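Local coordinates for protein AT27789p (Drosophila melanogaster, PDB 5UZM) that probably binds RNA, including mRNA, as a Drosophila hnRNP F/H homolog, of which this chain is the second quasi-RNA recognition motif, at residues 20-23 / 24-28; 63-66 / 67-71. One frame throughout, in Å; residues are numbered along the deposited sequence.

Contact 1 (20-23 / 24-28); sequences VTEQ and QIEEF
Thr21 and Gln24 hold each other by reciprocal hydrogen bonds. Gln24 N gives its hydrogen to Thr21 OG1 at 3.2 Å, and Thr21 N gives its own to Gln24 OE1 at 3.1 Å. The second bond lies in the amide's carbonyl plane, on a lone pair of OE1. Thr21 OG1 can reach Gln24 N because it stands between its own backbone N and carbonyl carbon (chi1 70°). Gln24 CG runs beside its own backbone N, and the extended chain then carries OE1 back to Thr21. This is a capping box, with Thr21 as N-cap of helix 22-28, the first helix of the RRM fold. The hydroxyl gives Gln24 N, an amide of the first turn, an acceptor that no preceding helical carbonyl can supply, and the glutamine in return serves Thr21 N. With an alanine in place of Gln24, Thr21 N would probably lose this acceptor, leaving the box with its hydroxyl half alone.

Backbone bonds continue the helix. Ile25 N donates to Thr21 O at 3.2 Å, and Glu26 N to Glu22 O at 2.9 Å.

Apolar contact is slight: Val20 CG2 meets Ile25 CD1 at 4.0 Å. Ile25 also packs on Ile41 and Ile76 of the sheet.

The acidic side chains of Glu22 and Glu26 come close, OE2 to OE2 4.1 Å, with carboxylate planes 63° apart.

Contact 2 (63-66 / 67-71); sequences DDTE and QALGR
Thr65 and Leu69 lie side by side one turn apart and point the same way. Thr65 CG2 comes to 4.1 Å from Leu69 CD1. The isobutyl group also leans over the backbone, with Leu69 CD1 3.4 Å from Thr65 O. Leu69 CG runs beside its own backbone N (chi1 -70°), which turns the branch back toward the preceding turn. The same carbonyl takes the hydrogen of Leu69 N, with Leu69 N to Thr65 O at 3.0 Å. Thr65 O therefore has a polar bond and an apolar neighbour from one residue.

One residue earlier, Ala68 N donates to Asp64 O at 2.9 Å. Ala68 CB sits 3.5 Å from both Asp64 O and Thr65 O. On the outer side, Gln67 N bonds to Asp63 O at 3.0 Å. The side chain of Gln67 runs back past Asp63 O, and CG lies 3.5 Å from that oxygen. Gly70 N closes on Glu66 O at 3.1 Å.

Further out, several groups fix these residues. Thr65 OG1 is hydrogen-bonded to Ser61 O, which probably holds the threonine's rotation, with CG2 turned to Leu69. Asp64 OD2 accepts from Asp33 N, and Glu66 OE2 forms a salt bridge with Arg85. Leu69 packs on Ile83 of strand 79-85, while Ala68 meets Phe29 and Phe59. Ala68 and Leu69 thus pack against the rest of the domain, while Asp64 and Glu66 reach Asp33 and Arg85. This is the amphipathic pattern of the second helix of an RRM, which packs on the antiparallel sheet.

How the contacts relate
Contact 1 spans helix 22-28 and its N-cap, and contact 2 covers most of helix 62-69 and runs on to Arg71. Their centres are about 16 Å apart. They touch directly where Arg71 NH1 approaches Phe28 O at 3.0 Å, a probable hydrogen bond. Arg71 NH1 also bonds to Ser30 O, so one arginine after the second helix grips the chain at and just beyond the end of the first. Phe28 reaches the same strand, 79-85, that backs the second helix. The two helices therefore share part of the sheet as their support, as expected for the paired helices of an RRM.

Contact 1 (20-23 / 24-28)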
ATOM      1  N   VAL A  20     -10.089  -5.261  -5.100  1.00 24.71           N
ATOM      2  CA  VAL A  20      -9.694  -4.303  -4.081  1.00 17.38           C
ATOM      3  C   VAL A  20      -9.837  -2.873  -4.590  1.00 18.15           C
ATOM      4  O   VAL A  20      -9.587  -2.568  -5.769  1.00 25.34           O
ATOM      5  CB  VAL A  20      -8.256  -4.578  -3.587  1.00 16.85           C
ATOM      6  CG1 VAL A  20      -7.238  -4.304  -4.668  1.00 22.53           C
ATOM      7  CG2 VAL A  20      -7.965  -3.713  -2.366  1.00 19.27           C
ATOM      8  N   THR A  21     -10.209  -1.977  -3.688  1.00 14.77           N
ATOM      9  CA  THR A  21     -10.369  -0.578  -4.026  1.00 17.29           C
ATOM     10  C   THR A  21      -9.529   0.306  -3.111  1.00 15.36           C
ATOM     11  O   THR A  21      -9.124  -0.098  -2.014  1.00 14.57           O
ATOM     12  CB  THR A  21     -11.833  -0.106  -3.909  1.00 20.64           C
ATOM     13  OG1 THR A  21     -12.226  -0.071  -2.531  1.00 23.20           O
ATOM     14  CG2 THR A  21     -12.813  -1.003  -4.722  1.00 20.43           C
ATOM     15  N   GLU A  22      -9.301   1.548  -3.555  1.00 16.22           N
ATOM     16  CA  GLU A  22      -8.650   2.535  -2.702  1.00 14.69           C
ATOM     17  C   GLU A  22      -9.407   2.712  -1.396  1.00 14.42           C
ATOM     18  O   GLU A  22      -8.785   2.881  -0.355  1.00 16.01           O
ATOM     19  CB  GLU A  22      -8.545   3.901  -3.397  1.00 20.67           C
ATOM     20  CG  GLU A  22      -7.505   3.966  -4.524  1.00 20.17           C
ATOM     21  CD  GLU A  22      -7.521   5.311  -5.207  1.00 23.58           C
ATOM     22  OE1 GLU A  22      -6.940   5.421  -6.318  1.00 25.27           O
ATOM     23  OE2 GLU A  22      -8.125   6.236  -4.626  1.00 27.49           O
ATOM     24  N   GLN A  23     -10.738   2.603  -1.416  1.00 17.23           N
ATOM     25  CA  GLN A  23     -11.486   2.763  -0.169  1.00 17.97           C
ATOM     26  C   GLN A  23     -11.110   1.682   0.841  1.00 15.08           C
ATOM     27  O   GLN A  23     -11.002   1.956   2.051  1.00 16.61           O
ATOM     28  CB  GLN A  23     -12.995   2.720  -0.453  1.00 21.89           C
ATOM     29  CG  GLN A  23     -13.829   2.879   0.804  1.00 30.79           C
ATOM     30  CD  GLN A  23     -15.334   2.798   0.538  1.00 44.36           C
ATOM     31  OE1 GLN A  23     -15.765   2.431  -0.553  1.00 59.18           O
ATOM     32  NE2 GLN A  23     -16.129   3.161   1.533  1.00 39.26           N
ATOM     33  N   GLN A  24     -10.892   0.449   0.368  1.00 12.85           N
ATOM     34  CA  GLN A  24     -10.523  -0.639   1.266  1.00 11.79           C
ATOM     35  C   GLN A  24      -9.120  -0.441   1.831  1.00 12.48           C
ATOM     36  O   GLN A  24      -8.861  -0.808   2.993  1.00 10.69           O
ATOM     37  CB  GLN A  24     -10.609  -1.954   0.514  1.00 16.20           C
ATOM     38  CG  GLN A  24     -12.062  -2.385   0.282  1.00 16.99           C
ATOM     39  CD  GLN A  24     -12.107  -3.669  -0.494  1.00 25.95           C
ATOM     40  OE1 GLN A  24     -11.598  -3.737  -1.596  1.00 28.73           O
ATOM     41  NE2 GLN A  24     -12.636  -4.716   0.113  1.00 28.95           N
ATOM     42  N   ILE A  25      -8.209   0.087   1.025  1.00 10.01           N
ATOM     43  CA  ILE A  25      -6.858   0.394   1.526  1.00  8.02           C
ATOM     44  C   ILE A  25      -6.941   1.490   2.584  1.00 13.42           C
ATOM     45  O   ILE A  25      -6.283   1.421   3.624  1.00 11.77           O
ATOM     46  CB  ILE A  25      -5.913   0.816   0.384  1.00  9.92           C
ATOM     47  CG1 ILE A  25      -5.844  -0.284  -0.677  1.00 17.47           C
ATOM     48  CG2 ILE A  25      -4.521   1.205   0.939  1.00 13.45           C
ATOM     49  CD1 ILE A  25      -5.430  -1.534  -0.126  1.00 18.40           C
ATOM     50  N   GLU A  26      -7.681   2.559   2.292  1.00 11.50           N
ATOM     51  CA  GLU A  26      -7.841   3.652   3.255  1.00 14.12           C
ATOM     52  C   GLU A  26      -8.399   3.139   4.580  1.00 14.49           C
ATOM     53  O   GLU A  26      -7.890   3.501   5.660  1.00 16.22           O
ATOM     54  CB  GLU A  26      -8.746   4.728   2.653  1.00 14.07           C
ATOM     55  CG  GLU A  26      -8.077   5.473   1.443  1.00 17.78           C
ATOM     56  CD  GLU A  26      -9.086   6.096   0.425  1.00 20.82           C
ATOM     57  OE1 GLU A  26     -10.304   5.960   0.612  1.00 23.02           O
ATOM     58  OE2 GLU A  26      -8.662   6.711  -0.589  1.00 21.60           O
ATOM     59  N   GLU A  27      -9.389   2.244   4.504  1.00 10.77           N
ATOM     60  CA  GLU A  27      -9.978   1.633   5.709  1.00 10.55           C
ATOM     61  C   GLU A  27      -8.970   0.734   6.444  1.00 11.86           C
ATOM     62  O   GLU A  27      -8.876   0.774   7.675  1.00 12.83           O
ATOM     63  CB  GLU A  27     -11.234   0.853   5.336  1.00 17.47           C
ATOM     64  CG  GLU A  27     -11.797   0.096   6.494  1.00 39.16           C
ATOM     65  CD  GLU A  27     -13.020  -0.712   6.130  1.00 59.17           C
ATOM     66  OE1 GLU A  27     -13.195  -1.823   6.701  1.00 40.97           O
ATOM     67  OE2 GLU A  27     -13.806  -0.217   5.293  1.00 47.19           O
ATOM     68  N   PHE A  28      -8.208  -0.064   5.708  1.00 11.76           N
ATOM     69  CA  PHE A  28      -7.198  -0.914   6.329  1.00 10.01           C
ATOM     70  C   PHE A  28      -6.182  -0.085   7.098  1.00 10.60           C
ATOM     71  O   PHE A  28      -5.719  -0.506   8.163  1.00 11.22           O
ATOM     72  CB  PHE A  28      -6.517  -1.717   5.225  1.00 10.15           C
ATOM     73  CG  PHE A  28      -5.533  -2.700   5.689  1.00 11.02           C
ATOM     74  CD1 PHE A  28      -5.931  -3.932   6.177  1.00 12.09           C
ATOM     75  CD2 PHE A  28      -4.172  -2.398   5.658  1.00 13.48           C
ATOM     76  CE1 PHE A  28      -4.977  -4.841   6.614  1.00 11.01           C
ATOM     77  CE2 PHE A  28      -3.236  -3.326   6.072  1.00 16.24           C
ATOM     78  CZ  PHE A  28      -3.646  -4.540   6.569  1.00 13.13           C
TER
HETATM   79  O   HOH W   1      -9.750   7.128  -3.081  1.00 30.49           O

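Contact 2 (63-66 / 67-71)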
ATOM      1  N   ASP A  63       6.467   7.899  11.500  1.00 25.68           N
ATOM      2  CA  ASP A  63       5.780   7.083  12.495  1.00 27.01           C
ATOM      3  C   ASP A  63       4.552   6.390  11.912  1.00 19.98           C
ATOM      4  O   ASP A  63       4.231   5.272  12.322  1.00 19.91           O
ATOM      5  CB  ASP A  63       5.392   7.930  13.692  1.00 26.89           C
ATOM      6  CG  ASP A  63       4.729   7.113  14.784  1.00 34.91           C
ATOM      7  OD1 ASP A  63       5.397   6.232  15.362  1.00 32.89           O
ATOM      8  OD2 ASP A  63       3.543   7.366  15.064  1.00 34.20           O
ATOM      9  N   ASP A  64       3.880   7.020  10.956  1.00 18.61           N
ATOM     10  CA  ASP A  64       2.741   6.345  10.326  1.00 19.74           C
ATOM     11  C   ASP A  64       3.179   5.134   9.512  1.00 19.46           C
ATOM     12  O   ASP A  64       2.453   4.126   9.441  1.00 17.91           O
ATOM     13  CB  ASP A  64       1.983   7.331   9.474  1.00 21.11           C
ATOM     14  CG  ASP A  64       0.931   8.078  10.293  1.00 35.19           C
ATOM     15  OD1 ASP A  64       0.913   7.894  11.536  1.00 43.24           O
ATOM     16  OD2 ASP A  64       0.141   8.846   9.714  1.00 36.83           O
ATOM     17  N   THR A  65       4.342   5.212   8.880  1.00 20.45           N
ATOM     18  CA  THR A  65       4.894   4.039   8.211  1.00 19.44           C
ATOM     19  C   THR A  65       5.139   2.908   9.197  1.00 16.15           C
ATOM     20  O   THR A  65       4.874   1.732   8.905  1.00 17.87           O
ATOM     21  CB  THR A  65       6.185   4.435   7.482  1.00 22.87           C
ATOM     22  OG1 THR A  65       5.887   5.525   6.597  1.00 23.05           O
ATOM     23  CG2 THR A  65       6.729   3.257   6.693  1.00 24.43           C
ATOM     24  N   GLU A  66       5.641   3.232  10.397  1.00 20.23           N
ATOM     25  CA  GLU A  66       5.903   2.171  11.350  1.00 21.67           C
ATOM     26  C   GLU A  66       4.605   1.558  11.855  1.00 19.06           C
ATOM     27  O   GLU A  66       4.526   0.343  12.028  1.00 20.93           O
ATOM     28  CB  GLU A  66       6.747   2.699  12.508  1.00 32.48           C
ATOM     29  CG  GLU A  66       8.089   3.267  12.056  1.00 28.38           C
ATOM     30  CD  GLU A  66       9.136   2.211  11.714  1.00 42.60           C
ATOM     31  OE1 GLU A  66       8.963   1.012  12.056  1.00 31.43           O
ATOM     32  OE2 GLU A  66      10.166   2.609  11.123  1.00 42.73           O
ATOM     33  N   GLN A  67       3.566   2.382  12.064  1.00 17.99           N
ATOM     34  CA  GLN A  67       2.277   1.827  12.452  1.00 17.32           C
ATOM     35  C   GLN A  67       1.677   0.987  11.326  1.00 17.98           C
ATOM     36  O   GLN A  67       0.998  -0.009  11.607  1.00 18.18           O
ATOM     37  CB  GLN A  67       1.313   2.937  12.834  1.00 18.70           C
ATOM     38  CG  GLN A  67       1.713   3.717  14.110  1.00 19.05           C
ATOM     39  CD  GLN A  67       0.734   4.801  14.411  1.00 31.13           C
ATOM     40  OE1 GLN A  67       1.076   5.980  14.468  1.00 47.52           O
ATOM     41  NE2 GLN A  67      -0.515   4.413  14.569  1.00 24.10           N
ATOM     42  N   ALA A  68       1.919   1.357  10.064  1.00 17.14           N
ATOM     43  CA  ALA A  68       1.402   0.533   8.962  1.00 12.53           C
ATOM     44  C   ALA A  68       2.068  -0.819   8.970  1.00 15.31           C
ATOM     45  O   ALA A  68       1.419  -1.851   8.816  1.00 15.61           O
ATOM     46  CB  ALA A  68       1.644   1.214   7.626  1.00 13.03           C
ATOM     47  N   LEU A  69       3.389  -0.842   9.162  1.00 16.15           N
ATOM     48  CA  LEU A  69       4.074  -2.123   9.231  1.00 15.05           C
ATOM     49  C   LEU A  69       3.564  -2.986  10.374  1.00 16.74           C
ATOM     50  O   LEU A  69       3.560  -4.220  10.275  1.00 21.55           O
ATOM     51  CB  LEU A  69       5.585  -1.880   9.359  1.00 20.23           C
ATOM     52  CG  LEU A  69       6.123  -1.329   8.056  1.00 25.50           C
ATOM     53  CD1 LEU A  69       7.341  -0.468   8.355  1.00 44.44           C
ATOM     54  CD2 LEU A  69       6.487  -2.480   7.176  1.00 25.39           C
ATOM     55  N   GLY A  70       3.114  -2.360  11.460  1.00 19.19           N
ATOM     56  CA  GLY A  70       2.551  -3.141  12.539  1.00 21.40           C
ATOM     57  C   GLY A  70       1.227  -3.801  12.207  1.00 20.08           C
ATOM     58  O   GLY A  70       0.774  -4.652  12.974  1.00 20.91           O
ATOM     59  N   ARG A  71       0.625  -3.467  11.069  1.00 17.17           N
ATOM     60  CA  ARG A  71      -0.614  -4.124  10.644  1.00 15.08           C
ATOM     61  C   ARG A  71      -0.366  -5.300   9.699  1.00 13.92           C
ATOM     62  O   ARG A  71      -1.322  -5.834   9.128  1.00 13.16           O
ATOM     63  CB  ARG A  71      -1.542  -3.104  10.006  1.00 12.29           C
ATOM     64  CG  ARG A  71      -1.950  -2.051  11.052  1.00 15.04           C
ATOM     65  CD  ARG A  71      -2.949  -1.073  10.553  1.00 13.47           C
ATOM     66  NE  ARG A  71      -3.034   0.008  11.543  1.00 13.36           N
ATOM     67  CZ  ARG A  71      -3.880   1.019  11.483  1.00 12.89           C
ATOM     68  NH1 ARG A  71      -4.788   1.084  10.510  1.00 13.82           N
ATOM     69  NH2 ARG A  71      -3.859   1.987  12.414  1.00 15.62           N
TER